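Local coordinates for protein manganese lipoxygenase (Gaeumannomyces graminis, PDB 5FX8) that oxidises linoleic and alpha-linolenic acids with molecular oxygen at a manganese centre, giving 11S- and 13R-hydroperoxy fatty acids, at residues A111-N116 and W142-P147; A135-G140 and Q528-V533. All coordinates share one frame; numbering follows the deposited sequence.

Contact 1. Residues A111-N116 and W142-P147; sequences AYREAN and WKESVP. With NAG (2-acetamido-2-deoxy-beta-D-glucopyranose), chain K; NAG (2-acetamido-2-deoxy-beta-D-glucopyranose), chain N.
The carboxylate of E114 reaches into the turn at E144 and S145 and binds both backbone amides there. Its CG lies anti to the carbonyl carbon (chi1 -52°), and the chain runs on extended toward the turn. E114 OE1 accepts from S145 N at 2.7 Å and from S145 OG, also at 2.7 Å; the amide meets it on the syn side and the hydroxyl on the anti side, both from the same face of the carboxylate plane. E114 OE2 offers its syn lone pair to E144 N (3.0 Å), which also bonds weakly to E114 OE1. Like charges come close here, E114 OE2 and E144 OE1 being 3.1 Å apart, and the amide and hydroxyl donors probably temper the repulsion. E144 OE1 makes a long salt bridge with R113 NH1 (3.8 Å), beside the chain N sugar. The contact ties the long helix 86-124 of the lipoxygenase fold to the loop that follows it. N116 ND2 carries the other, N-linked sugar, and N116 OD1 bonds to T108 OG1 of the second subunit. A water links E114 O to W142 N. W142 NE1 donates to L137 O, while the E114 carbonyl lies over one indole face, near its rim, and W142 CH2 packs against A115 CB at 3.6 Å.

Contact 2. Residues A135-G140 and Q528-V533; sequences ALLYNG and QAVEQV. With NAG (2-acetamido-2-deoxy-beta-D-glucopyranose), chain K.
Y138, whose phenol touches V533 across the contact, is held at its backbone by A135 O, which accepts both the N of Y138 (2.9 Å) and the N of N139 (3.0 Å). This shared carbonyl closes the 3-10 turn at 135-137 and presents L137 and Y138 together to segment 528-533 of helix 526-539. No hydrogen bond passes between the two segments; the join is apolar. L137 carries most of it. Its CG stands anti to the backbone N (chi1 -158°), which carries CG toward the helix. The two methyls meet neighbouring helix residues: L137 CD1 touches V530 CG2 at 3.6 Å, and L137 CD2 touches A529 CB at 3.8 Å. V533 CG2 touches both leucine and tyrosine, 3.8 Å from L137 CG and 3.5 Å from Y138 OH. L137 and V533 lie side by side, pointing opposite ways, whereas the phenol lies at a slant to the valine and has L137 CB over one face, near the ring's margin. The hydroxyl of the buried Y138 is hydrogen-bonded to L493 N. The other methyl of V530, CG1, approaches the acetyl methyl C8 of the sugar on N116, at 4.0 Å. Helix 86-124 packs against both segments, through I122 on L137 and through A115, F119 and I122 on V530, so L137 of the 3-10 turn touches both helix 86-124 and helix 526-539.

Overall arrangement
The two contacts are interleaved along the chain: helix segment 111-116 comes first, then 135-140 and 142-147 from a single loop, and finally 528-533, some 380 residues later. Their centres lie 10 Å apart, on the same side of the chain's centre. W142 joins them, its indole packing on V533 as well as on helix 86-124, with W142 CE2 3.4 Å from V533 CG1. Helices 86-124 and 526-539 also meet directly where A115 approaches V530. Together the contacts bind an early helix, the loop after it and a late helix into one peripheral layer beside the second subunit, with the N116 sugar at that interface; the sugar is also hydrogen-bonded to Y112 OH of the second subunit.

Contact 1. Residues A111-N116 and W142-P147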
ATOM      1  N   ALA A 111      -6.113 -11.134   5.262  1.00 14.84           N
ATOM      2  CA  ALA A 111      -5.165 -10.898   6.339  1.00 13.70           C
ATOM      3  C   ALA A 111      -5.682 -11.438   7.668  1.00 16.86           C
ATOM      4  O   ALA A 111      -4.924 -12.026   8.441  1.00 18.25           O
ATOM      5  CB  ALA A 111      -4.866  -9.410   6.436  1.00 12.61           C
ATOM      6  N   TYR A 112      -6.972 -11.256   7.948  1.00 16.79           N
ATOM      7  CA  TYR A 112      -7.525 -11.811   9.174  1.00 14.39           C
ATOM      8  C   TYR A 112      -7.473 -13.333   9.163  1.00 17.10           C
ATOM      9  O   TYR A 112      -7.083 -13.958  10.157  1.00 16.34           O
ATOM     10  CB  TYR A 112      -8.945 -11.310   9.349  1.00 13.23           C
ATOM     11  CG  TYR A 112      -8.990  -9.939   9.928  1.00 13.92           C
ATOM     12  CD1 TYR A 112      -8.117  -9.578  10.924  1.00 12.49           C
ATOM     13  CD2 TYR A 112      -9.910  -9.003   9.488  1.00 13.07           C
ATOM     14  CE1 TYR A 112      -8.147  -8.333  11.462  1.00 12.78           C
ATOM     15  CE2 TYR A 112      -9.947  -7.754  10.022  1.00 11.82           C
ATOM     16  CZ  TYR A 112      -9.053  -7.419  11.014  1.00 12.54           C
ATOM     17  OH  TYR A 112      -9.056  -6.173  11.605  1.00 15.62           O
ATOM     18  N   ARG A 113      -7.847 -13.947   8.043  1.00 17.99           N
ATOM     19  CA  ARG A 113      -7.757 -15.397   7.938  1.00 18.47           C
ATOM     20  C   ARG A 113      -6.318 -15.898   8.165  1.00 21.52           C
ATOM     21  O   ARG A 113      -6.079 -16.787   8.992  1.00 20.74           O
ATOM     22  CB  ARG A 113      -8.311 -15.814   6.585  1.00 19.69           C
ATOM     23  CG  ARG A 113      -8.355 -17.268   6.329  1.00 24.38           C
ATOM     24  CD  ARG A 113      -8.471 -17.485   4.850  1.00 30.92           C
ATOM     25  NE  ARG A 113      -9.420 -16.541   4.284  1.00 30.35           N
ATOM     26  CZ  ARG A 113      -9.427 -16.175   3.008  1.00 39.30           C
ATOM     27  NH1 ARG A 113      -8.525 -16.692   2.183  1.00 39.17           N
ATOM     28  NH2 ARG A 113     -10.331 -15.299   2.559  1.00 31.92           N
ATOM     29  N   GLU A 114      -5.332 -15.294   7.498  1.00 18.51           N
ATOM     30  CA  GLU A 114      -3.954 -15.741   7.670  1.00 19.60           C
ATOM     31  C   GLU A 114      -3.374 -15.356   9.026  1.00 19.52           C
ATOM     32  O   GLU A 114      -2.415 -15.984   9.479  1.00 20.28           O
ATOM     33  CB  GLU A 114      -3.076 -15.192   6.529  1.00 16.87           C
ATOM     34  CG  GLU A 114      -3.667 -15.494   5.169  1.00 16.97           C
ATOM     35  CD  GLU A 114      -2.700 -15.386   4.005  1.00 21.89           C
ATOM     36  OE1 GLU A 114      -2.146 -14.303   3.777  1.00 23.60           O
ATOM     37  OE2 GLU A 114      -2.496 -16.384   3.289  1.00 26.24           O
ATOM     38  N   ALA A 115      -3.907 -14.332   9.678  1.00 18.90           N
ATOM     39  CA  ALA A 115      -3.510 -14.047  11.052  1.00 17.66           C
ATOM     40  C   ALA A 115      -4.058 -15.094  11.998  1.00 17.48           C
ATOM     41  O   ALA A 115      -3.389 -15.499  12.954  1.00 18.92           O
ATOM     42  CB  ALA A 115      -4.003 -12.668  11.473  1.00 16.52           C
ATOM     43  N   ASN A 116      -5.283 -15.532  11.755  1.00 17.41           N
ATOM     44  CA  ASN A 116      -5.858 -16.542  12.612  1.00 19.64           C
ATOM     45  C   ASN A 116      -5.097 -17.843  12.466  1.00 18.79           C
ATOM     46  O   ASN A 116      -4.828 -18.528  13.458  1.00 20.43           O
ATOM     47  CB  ASN A 116      -7.340 -16.705  12.280  1.00 18.43           C
ATOM     48  CG  ASN A 116      -8.222 -15.794  13.095  1.00 18.17           C
ATOM     49  OD1 ASN A 116      -8.941 -16.258  13.950  1.00 21.40           O
ATOM     50  ND2 ASN A 116      -8.169 -14.500  12.840  1.00 17.89           N
ATOM     51  N   TRP A 142       1.182 -15.961   5.638  1.00 20.04           N
ATOM     52  CA  TRP A 142       0.931 -14.723   4.920  1.00 19.65           C
ATOM     53  C   TRP A 142       1.196 -14.865   3.431  1.00 19.31           C
ATOM     54  O   TRP A 142       1.542 -13.897   2.766  1.00 19.92           O
ATOM     55  CB  TRP A 142       1.764 -13.585   5.488  1.00 20.03           C
ATOM     56  CG  TRP A 142       1.779 -13.534   6.952  1.00 17.08           C
ATOM     57  CD1 TRP A 142       2.767 -13.960   7.771  1.00 18.63           C
ATOM     58  CD2 TRP A 142       0.767 -12.989   7.790  1.00 16.56           C
ATOM     59  NE1 TRP A 142       2.435 -13.726   9.084  1.00 17.57           N
ATOM     60  CE2 TRP A 142       1.208 -13.128   9.120  1.00 16.45           C
ATOM     61  CE3 TRP A 142      -0.473 -12.403   7.550  1.00 15.70           C
ATOM     62  CZ2 TRP A 142       0.451 -12.713  10.195  1.00 16.43           C
ATOM     63  CZ3 TRP A 142      -1.217 -11.988   8.619  1.00 16.57           C
ATOM     64  CH2 TRP A 142      -0.755 -12.144   9.926  1.00 16.90           C
ATOM     65  N   LYS A 143       1.024 -16.076   2.907  1.00 20.72           N
ATOM     66  CA  LYS A 143       1.272 -16.338   1.498  1.00 19.44           C
ATOM     67  C   LYS A 143       0.313 -15.597   0.582  1.00 22.81           C
ATOM     68  O   LYS A 143       0.666 -15.325  -0.567  1.00 31.92           O
ATOM     69  CB  LYS A 143       1.172 -17.821   1.218  1.00 22.93           C
ATOM     70  CG  LYS A 143       2.381 -18.579   1.638  1.00 35.03           C
ATOM     71  CD  LYS A 143       2.062 -20.061   1.691  1.00 39.63           C
ATOM     72  CE  LYS A 143       3.288 -20.926   1.441  1.00 41.60           C
ATOM     73  NZ  LYS A 143       2.902 -22.366   1.532  1.00 37.09           N
ATOM     74  N   GLU A 144      -0.907 -15.312   1.029  1.00 20.22           N
ATOM     75  CA  GLU A 144      -1.827 -14.581   0.170  1.00 21.46           C
ATOM     76  C   GLU A 144      -1.816 -13.080   0.452  1.00 18.12           C
ATOM     77  O   GLU A 144      -1.931 -12.278  -0.477  1.00 19.83           O
ATOM     78  CB  GLU A 144      -3.240 -15.141   0.313  1.00 26.01           C
ATOM     79  CG  GLU A 144      -3.443 -16.566  -0.209  1.00 30.68           C
ATOM     80  CD  GLU A 144      -4.740 -17.211   0.310  1.00 48.86           C
ATOM     81  OE1 GLU A 144      -4.843 -17.510   1.522  1.00 44.72           O
ATOM     82  OE2 GLU A 144      -5.667 -17.422  -0.493  1.00 49.94           O
ATOM     83  N   SER A 145      -1.658 -12.695   1.712  1.00 17.90           N
ATOM     84  CA  SER A 145      -1.590 -11.293   2.098  1.00 15.24           C
ATOM     85  C   SER A 145      -0.314 -10.643   1.620  1.00 17.68           C
ATOM     86  O   SER A 145      -0.313  -9.475   1.228  1.00 17.66           O
ATOM     87  CB  SER A 145      -1.660 -11.175   3.614  1.00 13.89           C
ATOM     88  OG  SER A 145      -2.887 -11.675   4.073  1.00 21.08           O
ATOM     89  N   VAL A 146       0.788 -11.369   1.704  1.00 17.45           N
ATOM     90  CA  VAL A 146       2.093 -10.867   1.325  1.00 16.66           C
ATOM     91  C   VAL A 146       2.739 -11.882   0.393  1.00 19.32           C
ATOM     92  O   VAL A 146       3.678 -12.579   0.789  1.00 19.24           O
ATOM     93  CB  VAL A 146       2.942 -10.605   2.568  1.00 16.26           C
ATOM     94  CG1 VAL A 146       4.185  -9.886   2.193  1.00 17.90           C
ATOM     95  CG2 VAL A 146       2.130  -9.805   3.561  1.00 16.55           C
ATOM     96  N   PRO A 147       2.302 -11.974  -0.859  1.00 19.06           N
ATOM     97  CA  PRO A 147       2.779 -13.069  -1.713  1.00 18.55           C
ATOM     98  C   PRO A 147       4.277 -13.089  -1.907  1.00 18.30           C
ATOM     99  O   PRO A 147       4.859 -14.171  -1.951  1.00 19.35           O
ATOM    100  CB  PRO A 147       2.048 -12.819  -3.030  1.00 18.43           C
ATOM    101  CG  PRO A 147       0.932 -11.960  -2.684  1.00 20.04           C
ATOM    102  CD  PRO A 147       1.399 -11.085  -1.591  1.00 17.89           C
TER
HETATM  103  C1  NAG K1009      -8.989 -13.579  13.574  1.00 17.55           C
HETATM  104  C2  NAG K1009      -8.098 -12.564  14.239  1.00 16.54           C
HETATM  105  C3  NAG K1009      -8.936 -11.560  15.012  1.00 17.55           C
HETATM  106  C4  NAG K1009      -9.953 -10.926  14.084  1.00 16.74           C
HETATM  107  C5  NAG K1009     -10.782 -12.023  13.458  1.00 14.37           C
HETATM  108  C6  NAG K1009     -11.763 -11.515  12.445  1.00 14.71           C
HETATM  109  C7  NAG K1009      -5.874 -12.918  15.206  1.00 21.99           C
HETATM  110  C8  NAG K1009      -5.060 -13.751  16.134  1.00 20.23           C
HETATM  111  N2  NAG K1009      -7.162 -13.240  15.112  1.00 20.38           N
HETATM  112  O3  NAG K1009      -8.108 -10.528  15.515  1.00 19.45           O
HETATM  113  O4  NAG K1009     -10.778 -10.023  14.804  1.00 18.29           O
HETATM  114  O5  NAG K1009      -9.921 -12.929  12.762  1.00 16.54           O
HETATM  115  O6  NAG K1009     -12.420 -12.624  11.854  1.00 17.46           O
HETATM  116  O7  NAG K1009      -5.397 -11.988  14.590  1.00 24.79           O
HETATM  117  C1  NAG N1006      -8.811 -20.708   1.937  1.00 56.79           C
HETATM  118  C2  NAG N1006      -7.770 -21.116   0.873  1.00 61.84           C
HETATM  119  C3  NAG N1006      -7.613 -20.021  -0.185  1.00 59.10           C
HETATM  120  C4  NAG N1006      -8.968 -19.633  -0.760  1.00 59.33           C
HETATM  121  C5  NAG N1006      -9.872 -19.185   0.381  1.00 62.12           C
HETATM  122  C6  NAG N1006     -11.276 -18.835  -0.043  1.00 55.92           C
HETATM  123  C7  NAG N1006      -5.988 -22.667   1.611  1.00 63.30           C
HETATM  124  C8  NAG N1006      -4.640 -22.775   2.257  1.00 73.98           C
HETATM  125  N2  NAG N1006      -6.481 -21.427   1.480  1.00 66.03           N
HETATM  126  O3  NAG N1006      -6.775 -20.516  -1.220  1.00 65.48           O
HETATM  127  O4  NAG N1006      -8.837 -18.603  -1.734  1.00 55.76           O
HETATM  128  O5  NAG N1006     -10.011 -20.269   1.303  1.00 53.21           O
HETATM  129  O6  NAG N1006     -12.165 -19.065   1.045  1.00 47.95           O
HETATM  130  O7  NAG N1006      -6.602 -23.657   1.232  1.00 57.78           O
HETATM  131  O   HOH W   1      -1.017 -17.568   7.044  1.00 23.46           O

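Contact 2. Residues A135-G140 and Q528-V533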
ATOM      1  N   ALA A 135      10.431 -16.128  14.335  1.00 24.69           N
ATOM      2  CA  ALA A 135      10.358 -16.525  12.939  1.00 23.80           C
ATOM      3  C   ALA A 135       9.111 -17.342  12.651  1.00 24.78           C
ATOM      4  O   ALA A 135       8.663 -17.387  11.507  1.00 30.66           O
ATOM      5  CB  ALA A 135      11.606 -17.305  12.545  1.00 27.13           C
ATOM      6  N   LEU A 136       8.546 -18.008  13.660  1.00 26.33           N
ATOM      7  CA  LEU A 136       7.283 -18.709  13.486  1.00 23.05           C
ATOM      8  C   LEU A 136       6.183 -17.768  13.045  1.00 20.52           C
ATOM      9  O   LEU A 136       5.222 -18.195  12.413  1.00 24.60           O
ATOM     10  CB  LEU A 136       6.874 -19.390  14.788  1.00 25.90           C
ATOM     11  CG  LEU A 136       7.884 -20.338  15.406  1.00 25.56           C
ATOM     12  CD1 LEU A 136       7.518 -20.544  16.838  1.00 26.65           C
ATOM     13  CD2 LEU A 136       7.855 -21.633  14.662  1.00 26.89           C
ATOM     14  N   LEU A 137       6.311 -16.497  13.366  1.00 19.43           N
ATOM     15  CA  LEU A 137       5.374 -15.504  12.897  1.00 18.84           C
ATOM     16  C   LEU A 137       5.318 -15.411  11.373  1.00 21.03           C
ATOM     17  O   LEU A 137       4.287 -15.016  10.825  1.00 19.97           O
ATOM     18  CB  LEU A 137       5.794 -14.197  13.519  1.00 19.49           C
ATOM     19  CG  LEU A 137       4.864 -13.036  13.688  1.00 18.35           C
ATOM     20  CD1 LEU A 137       3.648 -13.475  14.401  1.00 17.28           C
ATOM     21  CD2 LEU A 137       5.654 -12.050  14.501  1.00 17.23           C
ATOM     22  N   TYR A 138       6.379 -15.801  10.672  1.00 22.59           N
ATOM     23  CA  TYR A 138       6.520 -15.520   9.248  1.00 21.94           C
ATOM     24  C   TYR A 138       6.694 -16.758   8.384  1.00 23.30           C
ATOM     25  O   TYR A 138       6.212 -16.789   7.255  1.00 27.51           O
ATOM     26  CB  TYR A 138       7.716 -14.584   9.031  1.00 19.12           C
ATOM     27  CG  TYR A 138       7.574 -13.216   9.649  1.00 17.07           C
ATOM     28  CD1 TYR A 138       6.673 -12.308   9.140  1.00 17.09           C
ATOM     29  CD2 TYR A 138       8.342 -12.840  10.721  1.00 15.91           C
ATOM     30  CE1 TYR A 138       6.537 -11.083   9.676  1.00 15.27           C
ATOM     31  CE2 TYR A 138       8.213 -11.609  11.269  1.00 15.55           C
ATOM     32  CZ  TYR A 138       7.309 -10.733  10.738  1.00 14.43           C
ATOM     33  OH  TYR A 138       7.156  -9.488  11.260  1.00 13.64           O
ATOM     34  N   ASN A 139       7.389 -17.775   8.860  1.00 26.78           N
ATOM     35  CA  ASN A 139       7.718 -18.901   8.001  1.00 26.42           C
ATOM     36  C   ASN A 139       6.463 -19.634   7.589  1.00 24.37           C
ATOM     37  O   ASN A 139       5.773 -20.208   8.429  1.00 26.23           O
ATOM     38  CB  ASN A 139       8.665 -19.845   8.717  1.00 31.37           C
ATOM     39  CG  ASN A 139      10.005 -19.217   8.945  1.00 43.62           C
ATOM     40  OD1 ASN A 139      10.343 -18.220   8.307  1.00 37.78           O
ATOM     41  ND2 ASN A 139      10.779 -19.781   9.860  1.00 47.71           N
ATOM     42  N   GLY A 140       6.174 -19.629   6.296  1.00 25.03           N
ATOM     43  CA  GLY A 140       5.064 -20.387   5.775  1.00 22.98           C
ATOM     44  C   GLY A 140       3.735 -19.689   5.846  1.00 22.36           C
ATOM     45  O   GLY A 140       2.727 -20.272   5.446  1.00 24.60           O
ATOM     46  N   GLN A 528      -0.155 -10.216  20.314  1.00 17.41           N
ATOM     47  CA  GLN A 528       0.149  -8.857  19.933  1.00 16.34           C
ATOM     48  C   GLN A 528       1.020  -8.826  18.689  1.00 18.94           C
ATOM     49  O   GLN A 528       0.846  -7.956  17.831  1.00 20.34           O
ATOM     50  CB  GLN A 528       0.818  -8.147  21.105  1.00 18.47           C
ATOM     51  CG  GLN A 528      -0.031  -8.154  22.340  1.00 18.67           C
ATOM     52  CD  GLN A 528       0.686  -7.727  23.589  1.00 20.05           C
ATOM     53  OE1 GLN A 528       1.848  -8.057  23.811  1.00 26.14           O
ATOM     54  NE2 GLN A 528      -0.013  -6.989  24.428  1.00 22.23           N
ATOM     55  N   ALA A 529       1.945  -9.786  18.574  1.00 19.05           N
ATOM     56  CA  ALA A 529       2.826  -9.890  17.423  1.00 17.42           C
ATOM     57  C   ALA A 529       2.052 -10.260  16.171  1.00 17.74           C
ATOM     58  O   ALA A 529       2.281  -9.692  15.096  1.00 15.87           O
ATOM     59  CB  ALA A 529       3.904 -10.928  17.693  1.00 16.78           C
ATOM     60  N   VAL A 530       1.143 -11.224  16.291  1.00 17.55           N
ATOM     61  CA  VAL A 530       0.273 -11.547  15.168  1.00 15.90           C
ATOM     62  C   VAL A 530      -0.568 -10.344  14.795  1.00 15.28           C
ATOM     63  O   VAL A 530      -0.893 -10.137  13.624  1.00 20.37           O
ATOM     64  CB  VAL A 530      -0.595 -12.775  15.503  1.00 16.17           C
ATOM     65  CG1 VAL A 530      -1.557 -13.064  14.413  1.00 16.66           C
ATOM     66  CG2 VAL A 530       0.283 -13.960  15.685  1.00 17.62           C
ATOM     67  N   GLU A 531      -0.914  -9.520  15.771  1.00 15.96           N
ATOM     68  CA  GLU A 531      -1.791  -8.400  15.483  1.00 16.96           C
ATOM     69  C   GLU A 531      -1.027  -7.280  14.794  1.00 15.20           C
ATOM     70  O   GLU A 531      -1.587  -6.551  13.961  1.00 19.59           O
ATOM     71  CB  GLU A 531      -2.446  -7.926  16.777  1.00 16.27           C
ATOM     72  CG  GLU A 531      -3.950  -7.762  16.713  1.00 19.94           C
ATOM     73  CD  GLU A 531      -4.671  -8.961  16.112  1.00 26.02           C
ATOM     74  OE1 GLU A 531      -4.936  -9.928  16.858  1.00 33.40           O
ATOM     75  OE2 GLU A 531      -4.993  -8.922  14.896  1.00 32.34           O
ATOM     76  N   GLN A 532       0.258  -7.137  15.124  1.00 14.87           N
ATOM     77  CA  GLN A 532       1.094  -6.199  14.398  1.00 12.82           C
ATOM     78  C   GLN A 532       1.281  -6.669  12.964  1.00 12.38           C
ATOM     79  O   GLN A 532       0.976  -5.937  12.013  1.00 12.27           O
ATOM     80  CB  GLN A 532       2.426  -6.012  15.118  1.00 12.13           C
ATOM     81  CG  GLN A 532       3.522  -5.510  14.196  1.00 11.20           C
ATOM     82  CD  GLN A 532       4.726  -4.885  14.882  1.00 11.63           C
ATOM     83  OE1 GLN A 532       4.732  -4.605  16.079  1.00 16.13           O
ATOM     84  NE2 GLN A 532       5.762  -4.667  14.108  1.00 10.23           N
ATOM     85  N   VAL A 533       1.686  -7.922  12.782  1.00 11.91           N
ATOM     86  CA  VAL A 533       1.873  -8.373  11.414  1.00 13.66           C
ATOM     87  C   VAL A 533       0.563  -8.300  10.640  1.00 12.72           C
ATOM     88  O   VAL A 533       0.567  -8.046   9.441  1.00 12.62           O
ATOM     89  CB  VAL A 533       2.513  -9.774  11.372  1.00 13.03           C
ATOM     90  CG1 VAL A 533       2.775 -10.178   9.960  1.00 11.00           C
ATOM     91  CG2 VAL A 533       3.801  -9.739  12.065  1.00 12.02           C
TER
HETATM   92  C1  NAG K1009      -8.989 -13.579  13.574  1.00 17.55           C
HETATM   93  C2  NAG K1009      -8.098 -12.564  14.239  1.00 16.54           C
HETATM   94  C3  NAG K1009      -8.936 -11.560  15.012  1.00 17.55           C
HETATM   95  C4  NAG K1009      -9.953 -10.926  14.084  1.00 16.74           C
HETATM   96  C5  NAG K1009     -10.782 -12.023  13.458  1.00 14.37           C
HETATM   97  C6  NAG K1009     -11.763 -11.515  12.445  1.00 14.71           C
HETATM   98  C7  NAG K1009      -5.874 -12.918  15.206  1.00 21.99           C
HETATM   99  C8  NAG K1009      -5.060 -13.751  16.134  1.00 20.23           C
HETATM  100  N2  NAG K1009      -7.162 -13.240  15.112  1.00 20.38           N
HETATM  101  O3  NAG K1009      -8.108 -10.528  15.515  1.00 19.45           O
HETATM  102  O4  NAG K1009     -10.778 -10.023  14.804  1.00 18.29           O
HETATM  103  O5  NAG K1009      -9.921 -12.929  12.762  1.00 16.54           O
HETATM  104  O6  NAG K1009     -12.420 -12.624  11.854  1.00 17.46           O
HETATM  105  O7  NAG K1009      -5.397 -11.988  14.590  1.00 24.79           O